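Local coordinates for PATF (Prochloron didemni, PDB 4BG2), which is of uncertain activity but resembles cyanobactin prenyltransferases and probably acts in the patellamide pathway, at residues V155-G158 / G159-D163; E179-F182 / D183-R187; L208-Y211 / T212-N215; S217-V220 / N221-F224. All coordinates share one frame; numbering follows the deposited sequence.

How the contacts relate
All four contacts are local, but they sit in different parts of a closed ten-stranded antiparallel barrel wrapped by helices. Contact 2 is nearest the middle, a partly buried strand hairpin rich in salt bridges and a cation-pi stack. Contact 1 lies on the surface, where D157, the last residue of helix 147-157, accepts from the chain that leads on to helix 163-172. Contacts 3 and 4, both partly buried, belong to the consecutive helices 206-215 and 218-223, with centres about 10 Å apart, and they touch: T212 O meets N221 ND2 at 2.9 Å. Both have carbonyls that serve two donors, and contact 4 adds a serine N-cap. The other pairs do not touch.

Contact 1. Residues V155-G158 / G159-D163; sequences VLDG and GRYSD
D157 OD2 is held by two donors from the residues that follow it. The hydroxyl of Y161 gives its hydrogen to D157 OD2 at 2.8 Å, and the backbone nitrogen of G159 donates to the same D157 OD2 at 3.0 Å. The two arrive from opposite faces of the carboxylate. Y161 OH comes in on the syn side, somewhat out of the plane, whereas G159 N stands well above it, 64° out, and its bond is bent. The tyrosine ring presents its edge, with D157 OD2 lying in the ring plane and the ring turned only 22° from the carboxylate.

The aspartate reaches this position because CG is anti to the backbone N (chi1 170°), which swings the carboxylate forward over the chain as it leaves the helix. G158 is the first residue to abandon helical angles, with positive phi, and G159 follows close to D157 OD2; a beta carbon at G159 would run into that oxygen. R160 leaves this side of the turn, although its NH1 comes back to within 3.6 Å of G158 O.

Farther out, D157 OD1 is bonded to K236 N and S235 OG, while the rest of the residue rests on V188 and L190 of strand 186-194. Y161 lies against T166 and L169 of helix 163-172, whose start is capped by the S162 hydroxyl bonding to L165 N. With both oxygens engaged by donors of the protein, the buried carboxylate is probably ionised, and it ties the end of one helix both to the linker toward the next and to the segment around S235.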
ATOM      1  N   VAL A 155     -14.739 -10.756  -7.733  1.00 39.42           N
ATOM      2  CA  VAL A 155     -14.866 -12.204  -7.930  1.00 41.77           C
ATOM      3  C   VAL A 155     -13.721 -12.970  -7.276  1.00 40.11           C
ATOM      4  O   VAL A 155     -13.946 -13.958  -6.599  1.00 40.13           O
ATOM      5  CB  VAL A 155     -14.891 -12.555  -9.434  1.00 43.17           C
ATOM      6  CG1 VAL A 155     -14.626 -14.041  -9.661  1.00 45.56           C
ATOM      7  CG2 VAL A 155     -16.219 -12.138 -10.038  1.00 44.58           C
ATOM      8  N   LEU A 156     -12.491 -12.509  -7.477  1.00 38.72           N
ATOM      9  CA  LEU A 156     -11.331 -13.169  -6.868  1.00 37.53           C
ATOM     10  C   LEU A 156     -11.360 -13.036  -5.354  1.00 37.53           C
ATOM     11  O   LEU A 156     -10.916 -13.933  -4.650  1.00 36.84           O
ATOM     12  CB  LEU A 156     -10.022 -12.594  -7.426  1.00 36.82           C
ATOM     13  CG  LEU A 156      -9.835 -12.724  -8.938  1.00 38.69           C
ATOM     14  CD1 LEU A 156      -8.571 -12.017  -9.397  1.00 36.64           C
ATOM     15  CD2 LEU A 156      -9.846 -14.197  -9.347  1.00 39.37           C
ATOM     16  N   ASP A 157     -11.881 -11.916  -4.847  1.00 37.33           N
ATOM     17  CA  ASP A 157     -12.022 -11.738  -3.404  1.00 36.38           C
ATOM     18  C   ASP A 157     -13.099 -12.674  -2.886  1.00 39.88           C
ATOM     19  O   ASP A 157     -12.933 -13.292  -1.838  1.00 41.65           O
ATOM     20  CB  ASP A 157     -12.393 -10.294  -3.079  1.00 35.78           C
ATOM     21  CG  ASP A 157     -12.782 -10.096  -1.634  1.00 36.16           C
ATOM     22  OD1 ASP A 157     -11.909 -10.255  -0.740  1.00 35.59           O
ATOM     23  OD2 ASP A 157     -13.959  -9.742  -1.380  1.00 38.28           O
ATOM     24  N   GLY A 158     -14.214 -12.745  -3.609  1.00 40.19           N
ATOM     25  CA  GLY A 158     -15.330 -13.609  -3.250  1.00 42.90           C
ATOM     26  C   GLY A 158     -16.069 -13.237  -1.972  1.00 43.20           C
ATOM     27  O   GLY A 158     -16.791 -14.054  -1.423  1.00 47.09           O
ATOM     28  N   GLY A 159     -15.890 -12.017  -1.486  1.00 40.30           N
ATOM     29  CA  GLY A 159     -16.642 -11.536  -0.332  1.00 40.84           C
ATOM     30  C   GLY A 159     -18.071 -11.272  -0.746  1.00 40.97           C
ATOM     31  O   GLY A 159     -18.368 -11.205  -1.925  1.00 41.13           O
ATOM     32  N   ARG A 160     -18.961 -11.156   0.219  1.00 43.21           N
ATOM     33  CA  ARG A 160     -20.366 -10.835  -0.054  1.00 46.75           C
ATOM     34  C   ARG A 160     -20.689  -9.527   0.632  1.00 42.87           C
ATOM     35  O   ARG A 160     -20.642  -9.446   1.843  1.00 44.89           O
ATOM     36  CB  ARG A 160     -21.300 -11.910   0.504  1.00 52.47           C
ATOM     37  CG  ARG A 160     -21.315 -13.234  -0.242  1.00 56.76           C
ATOM     38  CD  ARG A 160     -21.812 -14.341   0.689  1.00 62.57           C
ATOM     39  NE  ARG A 160     -21.237 -15.657   0.409  1.00 67.18           N
ATOM     40  CZ  ARG A 160     -19.972 -16.001   0.653  1.00 68.65           C
ATOM     41  NH1 ARG A 160     -19.105 -15.121   1.164  1.00 68.09           N
ATOM     42  NH2 ARG A 160     -19.556 -17.231   0.363  1.00 69.15           N
ATOM     43  N   TYR A 161     -21.025  -8.518  -0.141  1.00 40.74           N
ATOM     44  CA  TYR A 161     -21.250  -7.182   0.397  1.00 41.14           C
ATOM     45  C   TYR A 161     -22.680  -6.751   0.143  1.00 41.13           C
ATOM     46  O   TYR A 161     -23.351  -7.315  -0.719  1.00 40.31           O
ATOM     47  CB  TYR A 161     -20.258  -6.195  -0.244  1.00 39.91           C
ATOM     48  CG  TYR A 161     -18.820  -6.646  -0.080  1.00 38.32           C
ATOM     49  CD1 TYR A 161     -18.116  -6.342   1.085  1.00 36.97           C
ATOM     50  CD2 TYR A 161     -18.185  -7.410  -1.055  1.00 38.19           C
ATOM     51  CE1 TYR A 161     -16.819  -6.766   1.274  1.00 36.94           C
ATOM     52  CE2 TYR A 161     -16.857  -7.832  -0.882  1.00 37.45           C
ATOM     53  CZ  TYR A 161     -16.186  -7.503   0.288  1.00 37.02           C
ATOM     54  OH  TYR A 161     -14.886  -7.904   0.505  1.00 36.90           O
ATOM     55  N   SER A 162     -23.141  -5.756   0.891  1.00 40.87           N
ATOM     56  CA  SER A 162     -24.473  -5.197   0.661  1.00 43.08           C
ATOM     57  C   SER A 162     -24.559  -4.552  -0.727  1.00 43.97           C
ATOM     58  O   SER A 162     -23.532  -4.291  -1.369  1.00 42.71           O
ATOM     59  CB  SER A 162     -24.830  -4.178   1.757  1.00 42.85           C
ATOM     60  OG  SER A 162     -24.037  -3.006   1.677  1.00 42.36           O
ATOM     61  N   ASP A 163     -25.789  -4.320  -1.188  1.00 46.63           N
ATOM     62  CA  ASP A 163     -26.053  -3.559  -2.414  1.00 46.51           C
ATOM     63  C   ASP A 163     -25.277  -2.236  -2.425  1.00 44.13           C
ATOM     64  O   ASP A 163     -24.552  -1.947  -3.382  1.00 42.38           O
ATOM     65  CB  ASP A 163     -27.551  -3.250  -2.539  1.00 49.89           C
ATOM     66  CG  ASP A 163     -28.383  -4.470  -2.925  1.00 53.53           C
ATOM     67  OD1 ASP A 163     -27.799  -5.476  -3.383  1.00 54.43           O
ATOM     68  OD2 ASP A 163     -29.629  -4.405  -2.794  1.00 55.76           O
TER

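Contact 2. Residues E179-F182 / D183-R187; sequences ELFF and DGRSR
E179 OE1 is gripped by both terminal nitrogens of R187, NH1 at 2.7 Å and NH2 at 2.8 Å. The R187 chain bends at chi3 (72°) to bring its end back to E179. NH1 comes in on the anti side of E179 OE1 and NH2 nearly in line with its C-O bond, the carboxylate and guanidinium planes being 78° apart. E179 OE2 is taken by S133 of the adjoining strand 133-140 and H124 of strand 116-124 beyond it, and R187 NH2 also meets D189. A leucine in place of R187 would probably cost E179 OE1 both donors and D189 its salt-bridge partner, leaving the carboxylate held from the OE2 side.

Beside this pair the R185 guanidinium lies flat on one face of F181 as a cation-pi stack, R185 CZ 4.1 Å from the F181 ring centre, while E179 CG packs on the opposite face. D183 OD2 steadies the arginine side-on, accepting from R185 NE at 3.0 Å and from R185 NH2, while D183 OD1 closes an Asx turn on R185 N.

E179 and R187 form an antiparallel hydrogen-bonded pair, E179 N to R187 O and R187 N to E179 O both at 2.9 Å; L180 and S186 are the non-hydrogen-bonded pair. F181 N to R185 O and G184 N to F181 O, with G184 at positive phi, complete a type I turn and G1 beta bulge, the tip of the hairpin joining barrel strands 173-181 and 186-194.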
ATOM      1  N   GLU A 179      -2.132  -9.530  -1.451  1.00 23.66           N
ATOM      2  CA  GLU A 179      -1.130  -9.854  -0.457  1.00 24.02           C
ATOM      3  C   GLU A 179      -0.897 -11.344  -0.463  1.00 24.59           C
ATOM      4  O   GLU A 179      -1.824 -12.114  -0.310  1.00 24.99           O
ATOM      5  CB  GLU A 179      -1.505  -9.386   0.963  1.00 25.26           C
ATOM      6  CG  GLU A 179      -0.355  -9.593   1.950  1.00 25.96           C
ATOM      7  CD  GLU A 179      -0.389  -8.649   3.158  1.00 28.28           C
ATOM      8  OE1 GLU A 179      -1.477  -8.153   3.490  1.00 27.82           O
ATOM      9  OE2 GLU A 179       0.684  -8.366   3.738  1.00 28.08           O
ATOM     10  N   LEU A 180       0.357 -11.736  -0.648  1.00 24.69           N
ATOM     11  CA  LEU A 180       0.725 -13.137  -0.764  1.00 26.07           C
ATOM     12  C   LEU A 180       1.644 -13.546   0.351  1.00 25.09           C
ATOM     13  O   LEU A 180       2.838 -13.274   0.305  1.00 24.62           O
ATOM     14  CB  LEU A 180       1.399 -13.392  -2.114  1.00 29.32           C
ATOM     15  CG  LEU A 180       0.531 -13.146  -3.363  1.00 30.81           C
ATOM     16  CD1 LEU A 180       0.284 -11.670  -3.594  1.00 32.25           C
ATOM     17  CD2 LEU A 180       1.208 -13.722  -4.591  1.00 33.50           C
ATOM     18  N   PHE A 181       1.085 -14.210   1.354  1.00 26.34           N
ATOM     19  CA  PHE A 181       1.845 -14.631   2.501  1.00 27.87           C
ATOM     20  C   PHE A 181       2.654 -15.888   2.191  1.00 29.32           C
ATOM     21  O   PHE A 181       2.256 -16.730   1.366  1.00 29.52           O
ATOM     22  CB  PHE A 181       0.934 -14.867   3.688  1.00 28.94           C
ATOM     23  CG  PHE A 181       0.259 -13.627   4.203  1.00 30.44           C
ATOM     24  CD1 PHE A 181       0.897 -12.803   5.120  1.00 30.29           C
ATOM     25  CD2 PHE A 181      -1.037 -13.306   3.815  1.00 31.08           C
ATOM     26  CE1 PHE A 181       0.263 -11.689   5.641  1.00 30.30           C
ATOM     27  CE2 PHE A 181      -1.678 -12.190   4.334  1.00 31.19           C
ATOM     28  CZ  PHE A 181      -1.020 -11.372   5.245  1.00 31.50           C
ATOM     29  N   PHE A 182       3.762 -16.037   2.907  1.00 29.48           N
ATOM     30  CA  PHE A 182       4.713 -17.110   2.630  1.00 31.19           C
ATOM     31  C   PHE A 182       4.294 -18.467   3.199  1.00 32.44           C
ATOM     32  O   PHE A 182       4.946 -19.455   2.939  1.00 31.78           O
ATOM     33  CB  PHE A 182       6.104 -16.737   3.130  1.00 32.10           C
ATOM     34  CG  PHE A 182       6.683 -15.523   2.473  1.00 31.26           C
ATOM     35  CD1 PHE A 182       6.123 -14.990   1.330  1.00 32.03           C
ATOM     36  CD2 PHE A 182       7.807 -14.934   2.983  1.00 32.88           C
ATOM     37  CE1 PHE A 182       6.652 -13.871   0.725  1.00 31.91           C
ATOM     38  CE2 PHE A 182       8.367 -13.834   2.373  1.00 32.96           C
ATOM     39  CZ  PHE A 182       7.785 -13.293   1.242  1.00 32.46           C
ATOM     40  N   ASP A 183       3.183 -18.518   3.927  1.00 32.27           N
ATOM     41  CA  ASP A 183       2.574 -19.788   4.314  1.00 32.83           C
ATOM     42  C   ASP A 183       1.474 -20.255   3.363  1.00 33.15           C
ATOM     43  O   ASP A 183       0.781 -21.232   3.653  1.00 36.80           O
ATOM     44  CB  ASP A 183       1.986 -19.681   5.722  1.00 34.06           C
ATOM     45  CG  ASP A 183       0.873 -18.677   5.820  1.00 34.14           C
ATOM     46  OD1 ASP A 183       0.587 -17.946   4.827  1.00 33.05           O
ATOM     47  OD2 ASP A 183       0.283 -18.579   6.923  1.00 38.78           O
ATOM     48  N   GLY A 184       1.284 -19.568   2.246  1.00 31.71           N
ATOM     49  CA  GLY A 184       0.294 -19.988   1.258  1.00 32.41           C
ATOM     50  C   GLY A 184      -1.035 -19.230   1.342  1.00 32.62           C
ATOM     51  O   GLY A 184      -1.860 -19.362   0.463  1.00 32.39           O
ATOM     52  N   ARG A 185      -1.236 -18.398   2.361  1.00 32.62           N
ATOM     53  CA  ARG A 185      -2.423 -17.531   2.397  1.00 32.84           C
ATOM     54  C   ARG A 185      -2.283 -16.362   1.441  1.00 30.41           C
ATOM     55  O   ARG A 185      -1.209 -15.791   1.285  1.00 29.51           O
ATOM     56  CB  ARG A 185      -2.646 -16.967   3.775  1.00 33.68           C
ATOM     57  CG  ARG A 185      -3.251 -17.941   4.754  1.00 37.54           C
ATOM     58  CD  ARG A 185      -3.429 -17.245   6.097  1.00 39.18           C
ATOM     59  NE  ARG A 185      -2.125 -16.898   6.643  1.00 39.34           N
ATOM     60  CZ  ARG A 185      -1.729 -15.680   7.001  1.00 39.17           C
ATOM     61  NH1 ARG A 185      -2.537 -14.634   6.932  1.00 37.91           N
ATOM     62  NH2 ARG A 185      -0.495 -15.525   7.447  1.00 38.91           N
ATOM     63  N   SER A 186      -3.379 -15.985   0.818  1.00 31.94           N
ATOM     64  CA  SER A 186      -3.400 -14.826  -0.049  1.00 32.86           C
ATOM     65  C   SER A 186      -4.659 -14.031   0.213  1.00 32.42           C
ATOM     66  O   SER A 186      -5.642 -14.576   0.688  1.00 33.23           O
ATOM     67  CB  SER A 186      -3.277 -15.249  -1.513  1.00 35.45           C
ATOM     68  OG  SER A 186      -4.463 -15.935  -1.926  1.00 40.53           O
ATOM     69  N   ARG A 187      -4.622 -12.736  -0.085  1.00 30.29           N
ATOM     70  CA  ARG A 187      -5.749 -11.862   0.116  1.00 30.91           C
ATOM     71  C   ARG A 187      -5.832 -10.854  -1.018  1.00 29.64           C
ATOM     72  O   ARG A 187      -4.827 -10.471  -1.606  1.00 27.58           O
ATOM     73  CB  ARG A 187      -5.636 -11.122   1.467  1.00 32.14           C
ATOM     74  CG  ARG A 187      -6.913 -10.424   1.926  1.00 35.93           C
ATOM     75  CD  ARG A 187      -6.723  -9.609   3.227  1.00 36.51           C
ATOM     76  NE  ARG A 187      -5.930  -8.433   2.943  1.00 34.06           N
ATOM     77  CZ  ARG A 187      -4.645  -8.278   3.253  1.00 33.61           C
ATOM     78  NH1 ARG A 187      -3.980  -9.190   3.952  1.00 33.72           N
ATOM     79  NH2 ARG A 187      -4.023  -7.178   2.867  1.00 29.88           N
TER
HETATM   80  O   HOH W   1       0.557 -16.832  -0.681  1.00 23.37           O

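Contact 3. Residues L208-Y211 / T212-N215; sequences LEQY and TQKN
In the final turns of helix 206-215, N215 folds back over Y211 and T212 leans on L208. N215 ND2 donates to Y211 O at 2.7 Å with a nearly straight bond, in the carbonyl plane and on a lone pair, while N215 N reaches the same Y211 O in the ordinary helical way at 2.8 Å. The amide lies stacked above the tyrosine ring, the two planes 18° apart. N215 ND2 sits over the face toward the rim, and N215 CB makes a CH-pi contact 4.2 Å from the centre of the Y211 ring.

One turn earlier, the T212 hydroxyl bonds to L208 O at 2.7 Å, and T212 N approaches L208 O from the opposite face of the carbonyl. With OG1 beside its own backbone nitrogen (chi1 -64°), T212 can reach back along the helix, and its side chain also touches V220 of helix 218-223 and F224.

Y211 leans on V168 and E164 of helix 163-172, and N215 ND2 has a second partner in E164 OE2. Two carbonyls thus each serve two donors, so that polar side chains add to the bonding of the helix near its end, and N215 carries this hold across to the adjacent helix.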
ATOM      1  N   LEU A 208     -18.268   6.489  -2.173  1.00 32.83           N
ATOM      2  CA  LEU A 208     -17.559   6.264  -0.921  1.00 31.82           C
ATOM      3  C   LEU A 208     -17.867   7.371   0.105  1.00 33.03           C
ATOM      4  O   LEU A 208     -18.044   7.079   1.282  1.00 32.82           O
ATOM      5  CB  LEU A 208     -16.038   6.154  -1.138  1.00 30.25           C
ATOM      6  CG  LEU A 208     -15.179   5.983   0.137  1.00 29.22           C
ATOM      7  CD1 LEU A 208     -15.617   4.790   0.976  1.00 28.58           C
ATOM      8  CD2 LEU A 208     -13.701   5.854  -0.191  1.00 28.30           C
ATOM      9  N   GLU A 209     -17.893   8.617  -0.334  1.00 34.60           N
ATOM     10  CA  GLU A 209     -18.256   9.747   0.528  1.00 38.97           C
ATOM     11  C   GLU A 209     -19.628   9.525   1.145  1.00 40.63           C
ATOM     12  O   GLU A 209     -19.794   9.658   2.367  1.00 38.75           O
ATOM     13  CB  GLU A 209     -18.294  11.066  -0.251  1.00 42.27           C
ATOM     14  CG  GLU A 209     -16.927  11.653  -0.555  1.00 46.34           C
ATOM     15  CD  GLU A 209     -16.975  12.837  -1.514  1.00 50.55           C
ATOM     16  OE1 GLU A 209     -18.047  13.503  -1.616  1.00 57.02           O
ATOM     17  OE2 GLU A 209     -15.937  13.094  -2.170  1.00 51.97           O
ATOM     18  N   GLN A 210     -20.596   9.178   0.292  1.00 38.93           N
ATOM     19  CA  GLN A 210     -21.973   8.948   0.748  1.00 41.93           C
ATOM     20  C   GLN A 210     -22.045   7.790   1.721  1.00 38.00           C
ATOM     21  O   GLN A 210     -22.744   7.878   2.723  1.00 37.53           O
ATOM     22  CB  GLN A 210     -22.957   8.690  -0.410  1.00 44.01           C
ATOM     23  CG  GLN A 210     -23.662   9.927  -0.900  1.00 50.97           C
ATOM     24  CD  GLN A 210     -24.264  10.792   0.210  1.00 55.00           C
ATOM     25  OE1 GLN A 210     -25.122  10.344   0.990  1.00 54.58           O
ATOM     26  NE2 GLN A 210     -23.822  12.050   0.269  1.00 57.73           N
ATOM     27  N   TYR A 211     -21.347   6.705   1.393  1.00 35.18           N
ATOM     28  CA  TYR A 211     -21.336   5.514   2.228  1.00 34.52           C
ATOM     29  C   TYR A 211     -20.753   5.855   3.593  1.00 33.13           C
ATOM     30  O   TYR A 211     -21.284   5.461   4.627  1.00 34.63           O
ATOM     31  CB  TYR A 211     -20.509   4.400   1.557  1.00 34.82           C
ATOM     32  CG  TYR A 211     -20.374   3.175   2.415  1.00 34.47           C
ATOM     33  CD1 TYR A 211     -21.318   2.165   2.362  1.00 36.64           C
ATOM     34  CD2 TYR A 211     -19.326   3.048   3.317  1.00 34.77           C
ATOM     35  CE1 TYR A 211     -21.214   1.038   3.172  1.00 37.35           C
ATOM     36  CE2 TYR A 211     -19.222   1.933   4.134  1.00 36.01           C
ATOM     37  CZ  TYR A 211     -20.169   0.935   4.057  1.00 37.07           C
ATOM     38  OH  TYR A 211     -20.061  -0.182   4.844  1.00 40.33           O
ATOM     39  N   THR A 212     -19.668   6.614   3.568  1.00 31.64           N
ATOM     40  CA  THR A 212     -19.029   7.122   4.755  1.00 32.63           C
ATOM     41  C   THR A 212     -19.977   7.980   5.606  1.00 34.29           C
ATOM     42  O   THR A 212     -20.125   7.759   6.809  1.00 33.68           O
ATOM     43  CB  THR A 212     -17.770   7.916   4.368  1.00 31.83           C
ATOM     44  OG1 THR A 212     -16.851   7.020   3.752  1.00 31.34           O
ATOM     45  CG2 THR A 212     -17.094   8.551   5.598  1.00 32.48           C
ATOM     46  N   GLN A 213     -20.619   8.936   4.975  1.00 36.22           N
ATOM     47  CA  GLN A 213     -21.544   9.824   5.699  1.00 41.61           C
ATOM     48  C   GLN A 213     -22.677   9.048   6.346  1.00 42.21           C
ATOM     49  O   GLN A 213     -22.984   9.285   7.494  1.00 44.09           O
ATOM     50  CB  GLN A 213     -22.104  10.889   4.777  1.00 43.49           C
ATOM     51  CG  GLN A 213     -21.050  11.859   4.292  1.00 45.83           C
ATOM     52  CD  GLN A 213     -21.558  12.705   3.133  1.00 51.76           C
ATOM     53  OE1 GLN A 213     -21.916  12.190   2.068  1.00 54.58           O
ATOM     54  NE2 GLN A 213     -21.616  14.003   3.338  1.00 56.81           N
ATOM     55  N   LYS A 214     -23.262   8.099   5.620  1.00 44.02           N
ATOM     56  CA  LYS A 214     -24.372   7.293   6.147  1.00 47.05           C
ATOM     57  C   LYS A 214     -23.978   6.221   7.151  1.00 44.38           C
ATOM     58  O   LYS A 214     -24.744   5.916   8.059  1.00 42.22           O
ATOM     59  CB  LYS A 214     -25.127   6.620   5.000  1.00 51.29           C
ATOM     60  CG  LYS A 214     -25.822   7.593   4.063  1.00 57.98           C
ATOM     61  CD  LYS A 214     -26.290   6.871   2.808  1.00 64.16           C
ATOM     62  CE  LYS A 214     -27.160   7.764   1.935  1.00 71.02           C
ATOM     63  NZ  LYS A 214     -27.679   7.013   0.751  1.00 73.58           N
ATOM     64  N   ASN A 215     -22.798   5.623   6.988  1.00 42.34           N
ATOM     65  CA  ASN A 215     -22.504   4.402   7.717  1.00 41.22           C
ATOM     66  C   ASN A 215     -21.377   4.469   8.732  1.00 40.99           C
ATOM     67  O   ASN A 215     -21.331   3.643   9.624  1.00 41.73           O
ATOM     68  CB  ASN A 215     -22.246   3.261   6.720  1.00 40.78           C
ATOM     69  CG  ASN A 215     -23.409   3.071   5.757  1.00 42.78           C
ATOM     70  OD1 ASN A 215     -24.290   2.268   6.002  1.00 47.28           O
ATOM     71  ND2 ASN A 215     -23.437   3.844   4.690  1.00 42.63           N
TER

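Contact 4. Residues S217-V220 / N221-F224; sequences SRKV and NSIF
S217 and N221 meet one turn apart, where S217 O accepts twice. N221 N makes the straight helical bond at 2.9 Å, and N221 ND2 donates to the same S217 O at 3.1 Å from above the carbonyl plane. The amide nitrogen has a stronger partner in T212 O of the preceding helix, so N221 ND2 bridges two carbonyls. With an alanine here, T212 O would probably lose this donor and S217 O one of its two, weakening the tie between the helices.

S217 also starts the helix: its OG takes V220 N at 3.1 Å, satisfying an amide that has no earlier carbonyl within the helix to use. Further along, R218 O is met by S222 N at 2.8 Å. The S222 hydroxyl, placed between the backbone nitrogen and the carbonyl carbon (chi1 80°), gives its hydrogen to K219 O at 3.0 Å; the backbone bonds to K219 O from S222 N and I223 N are weak. V220 O is used twice as well, by F224 N at 3.0 Å, nearly in line with the carbonyl, and by I223 N from above its plane.

The bent K219 chain brings its NZ to 3.5 Å from I223 CG2, and its amino group also has a weak bond to Y256 O. On the buried side V220 packs on L243 and L288, I223 on F245, and F224 sets its ring edge-to-face with F230. The whole forms a short serine N-capped helix, laid against helix 206-215 and strand 242-247 on the outer layer of the barrel.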
ATOM      1  N   SER A 217     -18.450   6.174  11.514  1.00 34.17           N
ATOM      2  CA  SER A 217     -18.576   6.907  12.754  1.00 34.35           C
ATOM      3  C   SER A 217     -18.400   8.416  12.544  1.00 36.19           C
ATOM      4  O   SER A 217     -17.868   8.873  11.523  1.00 32.81           O
ATOM      5  CB  SER A 217     -17.538   6.413  13.747  1.00 32.85           C
ATOM      6  OG  SER A 217     -16.246   6.848  13.362  1.00 30.55           O
ATOM      7  N   ARG A 218     -18.840   9.183  13.532  1.00 40.36           N
ATOM      8  CA  ARG A 218     -18.649  10.628  13.523  1.00 43.57           C
ATOM      9  C   ARG A 218     -17.167  10.976  13.480  1.00 41.25           C
ATOM     10  O   ARG A 218     -16.756  11.912  12.804  1.00 39.38           O
ATOM     11  CB  ARG A 218     -19.331  11.264  14.741  1.00 50.18           C
ATOM     12  CG  ARG A 218     -20.849  11.149  14.655  1.00 57.14           C
ATOM     13  CD  ARG A 218     -21.556  11.863  15.784  1.00 65.02           C
ATOM     14  NE  ARG A 218     -21.411  11.159  17.068  1.00 70.45           N
ATOM     15  CZ  ARG A 218     -22.413  10.761  17.855  1.00 75.97           C
ATOM     16  NH1 ARG A 218     -23.686  10.977  17.527  1.00 78.26           N
ATOM     17  NH2 ARG A 218     -22.136  10.143  18.999  1.00 80.15           N
ATOM     18  N   LYS A 219     -16.354  10.194  14.176  1.00 40.26           N
ATOM     19  CA  LYS A 219     -14.919  10.443  14.198  1.00 40.60           C
ATOM     20  C   LYS A 219     -14.309  10.283  12.790  1.00 36.65           C
ATOM     21  O   LYS A 219     -13.498  11.113  12.369  1.00 34.82           O
ATOM     22  CB  LYS A 219     -14.236   9.532  15.224  1.00 43.16           C
ATOM     23  CG  LYS A 219     -12.717   9.600  15.193  1.00 45.81           C
ATOM     24  CD  LYS A 219     -12.151  10.333  16.392  1.00 49.87           C
ATOM     25  CE  LYS A 219     -10.760  10.893  16.096  1.00 52.33           C
ATOM     26  NZ  LYS A 219     -10.588  11.762  14.881  1.00 54.92           N
ATOM     27  N   VAL A 220     -14.711   9.238  12.071  1.00 33.59           N
ATOM     28  CA  VAL A 220     -14.326   9.086  10.656  1.00 32.62           C
ATOM     29  C   VAL A 220     -14.816  10.247   9.800  1.00 33.57           C
ATOM     30  O   VAL A 220     -14.030  10.866   9.071  1.00 33.20           O
ATOM     31  CB  VAL A 220     -14.856   7.774  10.043  1.00 31.24           C
ATOM     32  CG1 VAL A 220     -14.687   7.779   8.523  1.00 30.77           C
ATOM     33  CG2 VAL A 220     -14.091   6.599  10.632  1.00 30.00           C
ATOM     34  N   ASN A 221     -16.099  10.567   9.921  1.00 34.92           N
ATOM     35  CA  ASN A 221     -16.674  11.692   9.182  1.00 37.16           C
ATOM     36  C   ASN A 221     -16.027  13.034   9.463  1.00 37.71           C
ATOM     37  O   ASN A 221     -15.946  13.865   8.566  1.00 38.10           O
ATOM     38  CB  ASN A 221     -18.193  11.765   9.357  1.00 39.33           C
ATOM     39  CG  ASN A 221     -18.909  10.858   8.370  1.00 41.04           C
ATOM     40  OD1 ASN A 221     -19.079  11.222   7.196  1.00 42.53           O
ATOM     41  ND2 ASN A 221     -19.258   9.644   8.811  1.00 39.64           N
ATOM     42  N   SER A 222     -15.509  13.227  10.672  1.00 38.31           N
ATOM     43  CA  SER A 222     -14.917  14.511  11.026  1.00 41.23           C
ATOM     44  C   SER A 222     -13.514  14.724  10.486  1.00 40.99           C
ATOM     45  O   SER A 222     -13.073  15.861  10.423  1.00 41.26           O
ATOM     46  CB  SER A 222     -14.925  14.725  12.539  1.00 43.39           C
ATOM     47  OG  SER A 222     -13.866  14.019  13.137  1.00 45.11           O
ATOM     48  N   ILE A 223     -12.819  13.647  10.094  1.00 40.38           N
ATOM     49  CA  ILE A 223     -11.434  13.751   9.604  1.00 40.22           C
ATOM     50  C   ILE A 223     -11.217  13.355   8.142  1.00 38.64           C
ATOM     51  O   ILE A 223     -10.215  13.727   7.567  1.00 36.34           O
ATOM     52  CB  ILE A 223     -10.427  12.932  10.462  1.00 41.83           C
ATOM     53  CG1 ILE A 223     -10.814  11.456  10.475  1.00 42.18           C
ATOM     54  CG2 ILE A 223     -10.347  13.520  11.879  1.00 43.42           C
ATOM     55  CD1 ILE A 223      -9.796  10.532  11.116  1.00 44.86           C
ATOM     56  N   PHE A 224     -12.141  12.615   7.534  1.00 38.44           N
ATOM     57  CA  PHE A 224     -11.814  11.955   6.271  1.00 38.79           C
ATOM     58  C   PHE A 224     -11.595  12.887   5.088  1.00 40.28           C
ATOM     59  O   PHE A 224     -10.930  12.512   4.144  1.00 39.19           O
ATOM     60  CB  PHE A 224     -12.813  10.835   5.932  1.00 38.29           C
ATOM     61  CG  PHE A 224     -14.062  11.300   5.246  1.00 39.69           C
ATOM     62  CD1 PHE A 224     -15.071  11.909   5.962  1.00 41.08           C
ATOM     63  CD2 PHE A 224     -14.238  11.087   3.888  1.00 39.70           C
ATOM     64  CE1 PHE A 224     -16.233  12.335   5.334  1.00 44.17           C
ATOM     65  CE2 PHE A 224     -15.384  11.504   3.255  1.00 41.63           C
ATOM     66  CZ  PHE A 224     -16.389  12.120   3.977  1.00 44.34           C
TER